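Hypothetical protein ST1625 (PDB 1WY6) is of unknown function but folds as an all-helical repeat protein, an architecture that in other proteins often provides surfaces for binding partners. Local coordinates at residues 79-84 and 92-97; 86-91 and 122-127; 29-34 and 63-68. One frame throughout, in Å; residues are numbered along the deposited sequence.

Interaction 1 of 3, residues 79-84 and 92-97; sequences SVVECG and EHVNKA
The imidazole of His93, the flat group of this contact, carries the CG methylene of its chain neighbour Glu92 over one face, 4.0 Å above the ring plane and nearer the edge of the ring than its centre. The ring turns from 79-84 toward helix 55-65, where NE2 is hydrogen-bonded to Asp63 OD2. What His93 offers across the contact is its CB and its carbonyl oxygen: Val80 CG1 rests 3.7 Å from His93 O, an atom already engaged by the helical bond from Ala97 N. Val80 reaches it because CG1 stands anti to the backbone N (chi1 173°), and the same methyl lies 3.8 Å from Ala97 CB. Ala97 thus presents its one methyl to two valines, since Val81 CG2 approaches it too, at 4.1 Å. A small residue suits this place, where both valines crowd in on CB.

One turn away the roles reverse. Val94 is the bulky partner and Gly84 the slender one: Val94 CG2 lies 3.7 Å from Gly84 CA and also meets the carbonyl oxygen of Val80. A CB built on Gly84 would fall only 2.7 Å from Val94 CG2, so the bare backbone is what lets the valine lie against the helix. Val81 and Val94 are paired more loosely, their CG1 methyls 4.5 Å apart.

Every touching residue is buried. Phe59 of helix 55-65 packs on Val94, and Ile113 of helix 107-117 on Val81, while Cys83 is joined to Cys55 by a disulfide. The axes of segments 79-84 and 92-97 approach to 8.5 Å at a crossing angle of -137°, an oblique antiparallel pairing of successive helices consistent with the helical repeat architecture of this protein.

Interaction 2 of 3, residues 86-91 and 122-127; sequences INNTLN and EVSASI
Asn88 and Val123 bring the two backbones together, their CA atoms 5.6 Å apart, where one chain leaves a helix and the other is about to enter one. Asn88 has positive phi (42°) and ends its helix in a Schellman motif; asparagine tolerates this backbone shape better than most residues. Beyond it the chain runs extended through Thr89 and Leu90 to Asn91, the N-cap of the next helix, whose OD1 takes the bond of Val94 N. Across the contact, Ser124 holds the N-cap position of helix 125-137.

With CG anti to its backbone N (chi1 -167°), the Asn88 side chain reaches over to Ser124. OD1 accepts from Ser124 N at 2.9 Å, in the amide plane and on a lone pair, although the N-H is bent to 134°. Ser124 OG is hydrogen-bonded to Ser126 OG at 2.8 Å. Ile127 sends CD1 against the backbone of the turn, 3.4 Å from Asn88 C, and its CG1 meets Leu90 CB. Leu90 CD2 comes to 4.1 Å from Ser126 O and also nears its CB.

The loop between helices 78-86 and 92-103 therefore lies against the start of helix 125-137, with Leu90 also touching Ala130, while Asn87 and Thr89 meet Phe59 of helix 55-65.

Interaction 3 of 3, residues 29-34 and 63-68; sequences IVLEIT and DKIGSY
Tyr68 and Thr34 make the tight end of this contact: Thr34 CG2 comes obliquely upon the ring, 3.2 Å from Tyr68 CD2, an unusually short approach whose exact value should not be pressed. Leu31 confirms the closeness with a methyl over one ring face, its CD2 3.5 Å from Tyr68 CZ.

The aliphatic contacts are longer: between the buried pair, Val30 CG1 and Ile65 CD1 are 4.1 Å apart, and the partly exposed Leu31 adds CD2 at 4.4 Å from Ile65 CG2. Close contact thus lies on the partly exposed side, where a tyrosine can cover apolar groups and still carry a hydroxyl.

An alanine in place of Tyr68 would probably leave the Leu31 and Thr34 methyls without their aromatic cover and open a gap between the 29-34 and 63-68 segments.

The contact sets helix 23-36 against the C-terminal part of helix 55-65 and the residues up to Tyr68. Threonine suits its position by dividing its branches: chi1 of -74° sets OG1 anti to the carbonyl carbon, where it bonds to Val30 O, and CG2 faces the ring. With the Thr34 hydroxyl bonded within its own helix, the contact with 63-68 is apolar, resting on shape and the burial of methyls and ring.

All three contacts belong to one continuous array of helices. Interaction 3 joins helix 23-36 to the C-terminal part of helix 55-65 and the residues up to Tyr68, and is complete before interaction 1 begins; interactions 1 and 2 interlock, since their segments alternate along the chain. The centres of interactions 1 and 2 are about 10 Å apart, and Gly84 O probably accepts a hydrogen bond from Thr89 N (2.7 Å). The centre of interaction 3 is about 19 Å from that of interaction 1, linked through the His93-Asp63 pair, and about 27 Å from that of interaction 2, on the opposite side of the chain's centre. Interaction 1 sits almost at that centre; the three contacts thus succeed one another, as in an elongated helical repeat.

Interaction 1 of 3, residues 79-84 and 92-97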
ATOM      1  N   SER A  79      -1.341  -3.904  -3.577  1.00 12.58           N
ATOM      2  CA  SER A  79      -2.682  -3.313  -3.612  1.00 13.59           C
ATOM      3  C   SER A  79      -2.713  -1.979  -2.858  1.00 10.82           C
ATOM      4  O   SER A  79      -3.446  -1.054  -3.222  1.00  8.67           O
ATOM      5  CB  SER A  79      -3.702  -4.264  -2.963  1.00 16.95           C
ATOM      6  OG  SER A  79      -3.677  -5.555  -3.552  1.00 21.35           O
ATOM      7  N   VAL A  80      -1.930  -1.889  -1.792  1.00 10.71           N
ATOM      8  CA  VAL A  80      -1.891  -0.667  -0.998  1.00 10.76           C
ATOM      9  C   VAL A  80      -1.148   0.439  -1.742  1.00 11.50           C
ATOM     10  O   VAL A  80      -1.576   1.587  -1.745  1.00 11.71           O
ATOM     11  CB  VAL A  80      -1.233  -0.918   0.384  1.00  9.52           C
ATOM     12  CG1 VAL A  80      -1.050   0.403   1.132  1.00 12.82           C
ATOM     13  CG2 VAL A  80      -2.108  -1.858   1.190  1.00 11.40           C
ATOM     14  N   VAL A  81      -0.041   0.084  -2.383  1.00 13.58           N
ATOM     15  CA  VAL A  81       0.734   1.050  -3.148  1.00 12.34           C
ATOM     16  C   VAL A  81      -0.107   1.545  -4.332  1.00 13.94           C
ATOM     17  O   VAL A  81      -0.079   2.731  -4.674  1.00  9.19           O
ATOM     18  CB  VAL A  81       2.021   0.419  -3.697  1.00 11.93           C
ATOM     19  CG1 VAL A  81       2.862   1.485  -4.386  1.00 15.17           C
ATOM     20  CG2 VAL A  81       2.795  -0.255  -2.570  1.00  6.13           C
ATOM     21  N   GLU A  82      -0.843   0.623  -4.950  1.00 11.53           N
ATOM     22  CA  GLU A  82      -1.713   0.941  -6.083  1.00 13.07           C
ATOM     23  C   GLU A  82      -2.716   2.023  -5.712  1.00 12.02           C
ATOM     24  O   GLU A  82      -2.998   2.911  -6.513  1.00 10.78           O
ATOM     25  CB  GLU A  82      -2.483  -0.299  -6.546  1.00 12.85           C
ATOM     26  CG  GLU A  82      -1.693  -1.278  -7.391  1.00 23.51           C
ATOM     27  CD  GLU A  82      -1.250  -0.692  -8.729  1.00 37.96           C
ATOM     28  OE1 GLU A  82      -1.898   0.267  -9.215  1.00 34.50           O
ATOM     29  OE2 GLU A  82      -0.260  -1.204  -9.303  1.00 38.36           O
ATOM     30  N   CYS A  83      -3.285   1.934  -4.511  1.00 14.81           N
ATOM     31  CA  CYS A  83      -4.241   2.949  -4.075  1.00 13.47           C
ATOM     32  C   CYS A  83      -3.510   4.261  -3.819  1.00 14.36           C
ATOM     33  O   CYS A  83      -4.083   5.337  -3.932  1.00 12.60           O
ATOM     34  CB  CYS A  83      -4.983   2.492  -2.825  1.00 15.66           C
ATOM     35  SG  CYS A  83      -6.351   1.346  -3.188  1.00 14.13           S
ATOM     36  N   GLY A  84      -2.234   4.171  -3.471  1.00 17.17           N
ATOM     37  CA  GLY A  84      -1.465   5.382  -3.268  1.00 16.92           C
ATOM     38  C   GLY A  84      -1.339   6.073  -4.617  1.00 18.79           C
ATOM     39  O   GLY A  84      -1.537   7.283  -4.732  1.00 20.25           O
ATOM     40  N   GLU A  92       1.434   6.988   5.326  1.00 19.18           N
ATOM     41  CA  GLU A  92       2.129   5.973   6.109  1.00 20.34           C
ATOM     42  C   GLU A  92       1.807   4.539   5.690  1.00 17.22           C
ATOM     43  O   GLU A  92       2.670   3.665   5.788  1.00 17.68           O
ATOM     44  CB  GLU A  92       1.824   6.146   7.601  1.00 21.81           C
ATOM     45  CG  GLU A  92       0.381   5.868   7.964  1.00 26.36           C
ATOM     46  CD  GLU A  92       0.118   5.977   9.455  1.00 35.59           C
ATOM     47  OE1 GLU A  92      -1.055   5.810   9.859  1.00 33.78           O
ATOM     48  OE2 GLU A  92       1.081   6.227  10.219  1.00 36.76           O
ATOM     49  N   HIS A  93       0.573   4.297   5.247  1.00 15.52           N
ATOM     50  CA  HIS A  93       0.168   2.966   4.814  1.00 14.90           C
ATOM     51  C   HIS A  93       0.953   2.601   3.564  1.00 14.12           C
ATOM     52  O   HIS A  93       1.521   1.514   3.479  1.00 12.77           O
ATOM     53  CB  HIS A  93      -1.341   2.915   4.522  1.00 14.67           C
ATOM     54  CG  HIS A  93      -2.192   3.303   5.691  1.00 10.58           C
ATOM     55  ND1 HIS A  93      -2.006   2.779   6.952  1.00 15.62           N
ATOM     56  CD2 HIS A  93      -3.212   4.187   5.800  1.00 13.94           C
ATOM     57  CE1 HIS A  93      -2.870   3.325   7.788  1.00 15.59           C
ATOM     58  NE2 HIS A  93      -3.614   4.183   7.115  1.00  8.52           N
ATOM     59  N   VAL A  94       0.990   3.515   2.601  1.00 13.88           N
ATOM     60  CA  VAL A  94       1.725   3.275   1.368  1.00 13.56           C
ATOM     61  C   VAL A  94       3.202   3.018   1.638  1.00 12.62           C
ATOM     62  O   VAL A  94       3.771   2.076   1.103  1.00  9.61           O
ATOM     63  CB  VAL A  94       1.626   4.466   0.388  1.00 15.64           C
ATOM     64  CG1 VAL A  94       2.494   4.189  -0.846  1.00 10.40           C
ATOM     65  CG2 VAL A  94       0.176   4.687  -0.022  1.00 15.51           C
ATOM     66  N   ASN A  95       3.819   3.853   2.470  1.00 11.62           N
ATOM     67  CA  ASN A  95       5.237   3.690   2.774  1.00 14.22           C
ATOM     68  C   ASN A  95       5.523   2.359   3.458  1.00 14.38           C
ATOM     69  O   ASN A  95       6.439   1.643   3.054  1.00 15.14           O
ATOM     70  CB  ASN A  95       5.749   4.847   3.639  1.00 15.90           C
ATOM     71  CG  ASN A  95       5.767   6.170   2.894  1.00 18.55           C
ATOM     72  OD1 ASN A  95       5.985   6.208   1.681  1.00 20.48           O
ATOM     73  ND2 ASN A  95       5.560   7.267   3.619  1.00 19.09           N
ATOM     74  N   LYS A  96       4.745   2.020   4.484  1.00 14.07           N
ATOM     75  CA  LYS A  96       4.947   0.752   5.179  1.00 15.14           C
ATOM     76  C   LYS A  96       4.812  -0.420   4.202  1.00 13.65           C
ATOM     77  O   LYS A  96       5.574  -1.374   4.281  1.00 15.49           O
ATOM     78  CB  LYS A  96       3.943   0.582   6.321  1.00 16.26           C
ATOM     79  CG  LYS A  96       4.166   1.528   7.488  1.00 21.22           C
ATOM     80  CD  LYS A  96       3.067   1.383   8.531  1.00 32.47           C
ATOM     81  CE  LYS A  96       3.221   2.411   9.647  1.00 34.87           C
ATOM     82  NZ  LYS A  96       2.141   2.272  10.669  1.00 34.75           N
ATOM     83  N   ALA A  97       3.847  -0.334   3.285  1.00 14.47           N
ATOM     84  CA  ALA A  97       3.620  -1.381   2.278  1.00 14.01           C
ATOM     85  C   ALA A  97       4.856  -1.502   1.386  1.00 13.99           C
ATOM     86  O   ALA A  97       5.262  -2.601   1.011  1.00 12.32           O
ATOM     87  CB  ALA A  97       2.407  -1.042   1.433  1.00 14.49           C
TER

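Interaction 2 of 3, residues 86-91 and 122-127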
ATOM      1  N   ILE A  86      -3.268   5.524  -7.448  1.00 22.38           N
ATOM      2  CA  ILE A  86      -4.571   5.912  -7.983  1.00 21.56           C
ATOM      3  C   ILE A  86      -5.047   7.181  -7.289  1.00 20.35           C
ATOM      4  O   ILE A  86      -5.545   8.102  -7.930  1.00 21.90           O
ATOM      5  CB  ILE A  86      -5.620   4.798  -7.777  1.00 23.09           C
ATOM      6  CG1 ILE A  86      -5.188   3.535  -8.530  1.00 27.39           C
ATOM      7  CG2 ILE A  86      -6.986   5.271  -8.274  1.00 23.20           C
ATOM      8  CD1 ILE A  86      -6.157   2.373  -8.402  1.00 30.76           C
ATOM      9  N   ASN A  87      -4.889   7.221  -5.972  1.00 18.83           N
ATOM     10  CA  ASN A  87      -5.281   8.380  -5.191  1.00 19.50           C
ATOM     11  C   ASN A  87      -4.184   9.447  -5.278  1.00 20.76           C
ATOM     12  O   ASN A  87      -4.280  10.497  -4.649  1.00 22.13           O
ATOM     13  CB  ASN A  87      -5.495   7.966  -3.726  1.00 21.07           C
ATOM     14  CG  ASN A  87      -6.764   7.140  -3.526  1.00 16.75           C
ATOM     15  OD1 ASN A  87      -7.196   6.420  -4.419  1.00 16.19           O
ATOM     16  ND2 ASN A  87      -7.356   7.241  -2.344  1.00 10.41           N
ATOM     17  N   ASN A  88      -3.147   9.168  -6.063  1.00 24.05           N
ATOM     18  CA  ASN A  88      -2.016  10.082  -6.216  1.00 27.08           C
ATOM     19  C   ASN A  88      -1.659  10.656  -4.860  1.00 27.64           C
ATOM     20  O   ASN A  88      -1.376  11.842  -4.726  1.00 29.00           O
ATOM     21  CB  ASN A  88      -2.357  11.224  -7.174  1.00 27.12           C
ATOM     22  CG  ASN A  88      -1.130  12.011  -7.592  1.00 31.49           C
ATOM     23  OD1 ASN A  88      -0.145  11.442  -8.066  1.00 29.12           O
ATOM     24  ND2 ASN A  88      -1.186  13.328  -7.425  1.00 30.69           N
ATOM     25  N   THR A  89      -1.681   9.802  -3.846  1.00 28.76           N
ATOM     26  CA  THR A  89      -1.373  10.237  -2.498  1.00 28.51           C
ATOM     27  C   THR A  89      -0.423   9.278  -1.794  1.00 27.38           C
ATOM     28  O   THR A  89      -0.565   8.062  -1.878  1.00 26.98           O
ATOM     29  CB  THR A  89      -2.666  10.369  -1.653  1.00 29.62           C
ATOM     30  OG1 THR A  89      -2.358  11.008  -0.411  1.00 33.76           O
ATOM     31  CG2 THR A  89      -3.276   8.992  -1.378  1.00 28.45           C
ATOM     32  N   LEU A  90       0.554   9.849  -1.109  1.00 24.17           N
ATOM     33  CA  LEU A  90       1.528   9.081  -0.360  1.00 24.96           C
ATOM     34  C   LEU A  90       1.122   9.231   1.105  1.00 24.94           C
ATOM     35  O   LEU A  90       0.724  10.317   1.529  1.00 24.46           O
ATOM     36  CB  LEU A  90       2.923   9.661  -0.589  1.00 25.47           C
ATOM     37  CG  LEU A  90       4.128   8.967   0.044  1.00 28.57           C
ATOM     38  CD1 LEU A  90       4.185   7.519  -0.406  1.00 31.85           C
ATOM     39  CD2 LEU A  90       5.399   9.702  -0.354  1.00 30.46           C
ATOM     40  N   ASN A  91       1.194   8.144   1.866  1.00 21.01           N
ATOM     41  CA  ASN A  91       0.838   8.175   3.283  1.00 21.78           C
ATOM     42  C   ASN A  91       1.577   7.051   4.005  1.00 21.71           C
ATOM     43  O   ASN A  91       2.254   6.243   3.369  1.00 22.95           O
ATOM     44  CB  ASN A  91      -0.672   8.005   3.461  1.00 22.55           C
ATOM     45  CG  ASN A  91      -1.168   6.692   2.920  1.00 19.43           C
ATOM     46  OD1 ASN A  91      -0.600   5.643   3.215  1.00 16.20           O
ATOM     47  ND2 ASN A  91      -2.232   6.734   2.123  1.00  9.93           N
ATOM     48  N   GLU A 122       1.353  10.739 -14.302  1.00 43.57           N
ATOM     49  CA  GLU A 122       0.469  11.729 -13.693  1.00 39.49           C
ATOM     50  C   GLU A 122       0.721  11.863 -12.196  1.00 34.46           C
ATOM     51  O   GLU A 122       0.265  12.816 -11.562  1.00 30.27           O
ATOM     52  CB  GLU A 122      -0.989  11.331 -13.934  1.00 39.17           C
ATOM     53  CG  GLU A 122      -1.998  12.379 -13.514  1.00 44.05           C
ATOM     54  CD  GLU A 122      -1.758  13.721 -14.187  1.00 50.57           C
ATOM     55  OE1 GLU A 122      -1.644  13.752 -15.431  1.00 49.96           O
ATOM     56  OE2 GLU A 122      -1.689  14.747 -13.473  1.00 53.75           O
ATOM     57  N   VAL A 123       1.447  10.900 -11.636  1.00 32.19           N
ATOM     58  CA  VAL A 123       1.756  10.899 -10.209  1.00 30.14           C
ATOM     59  C   VAL A 123       2.652  12.069  -9.824  1.00 28.10           C
ATOM     60  O   VAL A 123       3.406  12.577 -10.653  1.00 26.18           O
ATOM     61  CB  VAL A 123       2.455   9.585  -9.792  1.00 32.16           C
ATOM     62  CG1 VAL A 123       1.442   8.451  -9.747  1.00 32.03           C
ATOM     63  CG2 VAL A 123       3.574   9.256 -10.770  1.00 29.55           C
ATOM     64  N   SER A 124       2.561  12.488  -8.565  1.00 25.75           N
ATOM     65  CA  SER A 124       3.358  13.597  -8.062  1.00 25.40           C
ATOM     66  C   SER A 124       4.818  13.178  -7.918  1.00 23.90           C
ATOM     67  O   SER A 124       5.145  11.996  -7.993  1.00 22.85           O
ATOM     68  CB  SER A 124       2.822  14.053  -6.705  1.00 23.84           C
ATOM     69  OG  SER A 124       2.975  13.031  -5.739  1.00 25.71           O
ATOM     70  N   ALA A 125       5.690  14.154  -7.702  1.00 24.39           N
ATOM     71  CA  ALA A 125       7.114  13.888  -7.549  1.00 23.07           C
ATOM     72  C   ALA A 125       7.394  13.005  -6.330  1.00 22.95           C
ATOM     73  O   ALA A 125       8.256  12.126  -6.377  1.00 19.89           O
ATOM     74  CB  ALA A 125       7.878  15.210  -7.430  1.00 24.84           C
ATOM     75  N   SER A 126       6.665  13.238  -5.242  1.00 21.56           N
ATOM     76  CA  SER A 126       6.860  12.462  -4.016  1.00 22.18           C
ATOM     77  C   SER A 126       6.695  10.966  -4.260  1.00 18.84           C
ATOM     78  O   SER A 126       7.521  10.156  -3.834  1.00 18.69           O
ATOM     79  CB  SER A 126       5.882  12.924  -2.933  1.00 22.15           C
ATOM     80  OG  SER A 126       4.543  12.803  -3.372  1.00 26.57           O
ATOM     81  N   ILE A 127       5.628  10.602  -4.954  1.00  8.99           N
ATOM     82  CA  ILE A 127       5.369   9.207  -5.262  1.00  8.99           C
ATOM     83  C   ILE A 127       6.491   8.637  -6.143  1.00  8.99           C
ATOM     84  O   ILE A 127       6.997   7.542  -5.880  1.00 16.72           O
ATOM     85  CB  ILE A 127       3.968   9.068  -5.926  1.00  8.99           C
ATOM     86  CG1 ILE A 127       2.891   9.369  -4.872  1.00  8.99           C
ATOM     87  CG2 ILE A 127       3.777   7.661  -6.472  1.00  8.99           C
ATOM     88  CD1 ILE A 127       1.487   9.621  -5.416  1.00  8.99           C
TER

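Interaction 3 of 3, residues 29-34 and 63-68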
ATOM      1  N   ILE A  29     -18.031  -4.567  13.500  1.00  8.99           N
ATOM      2  CA  ILE A  29     -18.033  -6.027  13.388  1.00  8.99           C
ATOM      3  C   ILE A  29     -16.609  -6.570  13.577  1.00  8.99           C
ATOM      4  O   ILE A  29     -16.386  -7.516  14.337  1.00 20.24           O
ATOM      5  CB  ILE A  29     -18.529  -6.481  12.001  1.00  8.99           C
ATOM      6  CG1 ILE A  29     -19.921  -5.914  11.717  1.00  8.99           C
ATOM      7  CG2 ILE A  29     -18.590  -8.006  11.946  1.00  8.99           C
ATOM      8  CD1 ILE A  29     -20.995  -6.541  12.521  1.00  8.99           C
ATOM      9  N   VAL A  30     -15.648  -5.967  12.883  1.00 19.15           N
ATOM     10  CA  VAL A  30     -14.256  -6.404  12.984  1.00 20.41           C
ATOM     11  C   VAL A  30     -13.725  -6.333  14.416  1.00 19.02           C
ATOM     12  O   VAL A  30     -13.020  -7.233  14.862  1.00 17.28           O
ATOM     13  CB  VAL A  30     -13.332  -5.563  12.063  1.00 21.51           C
ATOM     14  CG1 VAL A  30     -11.875  -5.888  12.347  1.00 21.99           C
ATOM     15  CG2 VAL A  30     -13.653  -5.847  10.605  1.00 20.01           C
ATOM     16  N   LEU A  31     -14.054  -5.262  15.132  1.00 19.51           N
ATOM     17  CA  LEU A  31     -13.597  -5.108  16.505  1.00 20.32           C
ATOM     18  C   LEU A  31     -14.246  -6.131  17.428  1.00 21.48           C
ATOM     19  O   LEU A  31     -13.708  -6.434  18.490  1.00 22.52           O
ATOM     20  CB  LEU A  31     -13.875  -3.690  17.011  1.00 21.79           C
ATOM     21  CG  LEU A  31     -13.120  -2.568  16.284  1.00 25.69           C
ATOM     22  CD1 LEU A  31     -13.432  -1.219  16.928  1.00 22.96           C
ATOM     23  CD2 LEU A  31     -11.624  -2.849  16.337  1.00 20.88           C
ATOM     24  N   GLU A  32     -15.404  -6.651  17.030  1.00 21.19           N
ATOM     25  CA  GLU A  32     -16.082  -7.667  17.821  1.00 21.90           C
ATOM     26  C   GLU A  32     -15.225  -8.927  17.744  1.00 21.99           C
ATOM     27  O   GLU A  32     -14.867  -9.504  18.764  1.00 20.41           O
ATOM     28  CB  GLU A  32     -17.479  -7.972  17.259  1.00 24.25           C
ATOM     29  CG  GLU A  32     -18.450  -6.799  17.270  1.00 28.47           C
ATOM     30  CD  GLU A  32     -19.827  -7.175  16.732  1.00 39.05           C
ATOM     31  OE1 GLU A  32     -20.613  -6.258  16.405  1.00 38.00           O
ATOM     32  OE2 GLU A  32     -20.127  -8.388  16.640  1.00 43.23           O
ATOM     33  N   ILE A  33     -14.900  -9.336  16.519  1.00  8.99           N
ATOM     34  CA  ILE A  33     -14.083 -10.522  16.268  1.00  8.99           C
ATOM     35  C   ILE A  33     -12.749 -10.408  16.996  1.00  8.99           C
ATOM     36  O   ILE A  33     -12.264 -11.372  17.596  1.00 25.69           O
ATOM     37  CB  ILE A  33     -13.795 -10.687  14.758  1.00  8.99           C
ATOM     38  CG1 ILE A  33     -15.106 -10.870  13.985  1.00  8.99           C
ATOM     39  CG2 ILE A  33     -12.855 -11.863  14.533  1.00  8.99           C
ATOM     40  CD1 ILE A  33     -15.921 -12.089  14.410  1.00  8.99           C
ATOM     41  N   THR A  34     -12.163  -9.219  16.933  1.00 27.59           N
ATOM     42  CA  THR A  34     -10.888  -8.938  17.576  1.00 30.91           C
ATOM     43  C   THR A  34     -10.924  -9.201  19.080  1.00 32.38           C
ATOM     44  O   THR A  34      -9.896  -9.499  19.692  1.00 31.91           O
ATOM     45  CB  THR A  34     -10.474  -7.466  17.342  1.00 32.10           C
ATOM     46  OG1 THR A  34     -10.031  -7.301  15.991  1.00 31.49           O
ATOM     47  CG2 THR A  34      -9.362  -7.063  18.293  1.00 35.59           C
ATOM     48  N   ASP A  63      -6.744   3.140   8.659  1.00 12.47           N
ATOM     49  CA  ASP A  63      -6.592   4.097   9.756  1.00 14.84           C
ATOM     50  C   ASP A  63      -7.331   3.603  11.005  1.00 14.76           C
ATOM     51  O   ASP A  63      -6.918   3.851  12.131  1.00 15.89           O
ATOM     52  CB  ASP A  63      -7.178   5.453   9.360  1.00 15.01           C
ATOM     53  CG  ASP A  63      -6.258   6.260   8.461  1.00 16.12           C
ATOM     54  OD1 ASP A  63      -6.754   7.229   7.857  1.00 20.20           O
ATOM     55  OD2 ASP A  63      -5.053   5.948   8.363  1.00 13.77           O
ATOM     56  N   LYS A  64      -8.434   2.900  10.802  1.00 14.83           N
ATOM     57  CA  LYS A  64      -9.214   2.431  11.939  1.00 16.60           C
ATOM     58  C   LYS A  64      -8.817   1.069  12.473  1.00 17.24           C
ATOM     59  O   LYS A  64      -8.726   0.881  13.684  1.00 17.01           O
ATOM     60  CB  LYS A  64     -10.697   2.416  11.580  1.00 17.01           C
ATOM     61  CG  LYS A  64     -11.358   3.785  11.609  1.00 22.43           C
ATOM     62  CD  LYS A  64     -12.776   3.709  11.078  1.00 26.83           C
ATOM     63  CE  LYS A  64     -13.591   4.922  11.494  1.00 34.70           C
ATOM     64  NZ  LYS A  64     -12.849   6.189  11.280  1.00 35.63           N
ATOM     65  N   ILE A  65      -8.549   0.127  11.577  1.00 15.13           N
ATOM     66  CA  ILE A  65      -8.230  -1.222  12.022  1.00 16.72           C
ATOM     67  C   ILE A  65      -6.894  -1.819  11.586  1.00 17.21           C
ATOM     68  O   ILE A  65      -6.588  -2.958  11.922  1.00 15.57           O
ATOM     69  CB  ILE A  65      -9.360  -2.175  11.597  1.00 17.59           C
ATOM     70  CG1 ILE A  65      -9.446  -2.244  10.068  1.00 19.34           C
ATOM     71  CG2 ILE A  65     -10.691  -1.666  12.151  1.00 15.79           C
ATOM     72  CD1 ILE A  65     -10.537  -3.169   9.555  1.00 25.21           C
ATOM     73  N   GLY A  66      -6.097  -1.058  10.851  1.00 18.34           N
ATOM     74  CA  GLY A  66      -4.819  -1.578  10.404  1.00 19.21           C
ATOM     75  C   GLY A  66      -3.969  -2.145  11.528  1.00 19.17           C
ATOM     76  O   GLY A  66      -3.369  -3.209  11.388  1.00 19.84           O
ATOM     77  N   SER A  67      -3.930  -1.429  12.647  1.00 19.37           N
ATOM     78  CA  SER A  67      -3.133  -1.815  13.805  1.00 18.43           C
ATOM     79  C   SER A  67      -3.453  -3.175  14.417  1.00 16.84           C
ATOM     80  O   SER A  67      -2.633  -3.721  15.150  1.00 16.60           O
ATOM     81  CB  SER A  67      -3.236  -0.730  14.889  1.00 18.92           C
ATOM     82  OG  SER A  67      -4.563  -0.604  15.374  1.00 17.62           O
ATOM     83  N   TYR A  68      -4.632  -3.723  14.128  1.00 14.24           N
ATOM     84  CA  TYR A  68      -5.009  -5.033  14.672  1.00 15.28           C
ATOM     85  C   TYR A  68      -4.458  -6.210  13.877  1.00 15.79           C
ATOM     86  O   TYR A  68      -4.605  -7.365  14.290  1.00 14.14           O
ATOM     87  CB  TYR A  68      -6.530  -5.185  14.740  1.00 14.14           C
ATOM     88  CG  TYR A  68      -7.191  -4.310  15.774  1.00 13.49           C
ATOM     89  CD1 TYR A  68      -7.562  -3.007  15.474  1.00 14.87           C
ATOM     90  CD2 TYR A  68      -7.428  -4.786  17.063  1.00 19.51           C
ATOM     91  CE1 TYR A  68      -8.155  -2.188  16.435  1.00 23.66           C
ATOM     92  CE2 TYR A  68      -8.021  -3.983  18.031  1.00 23.83           C
ATOM     93  CZ  TYR A  68      -8.383  -2.686  17.712  1.00 21.47           C
ATOM     94  OH  TYR A  68      -8.987  -1.891  18.660  1.00 23.35           O
TER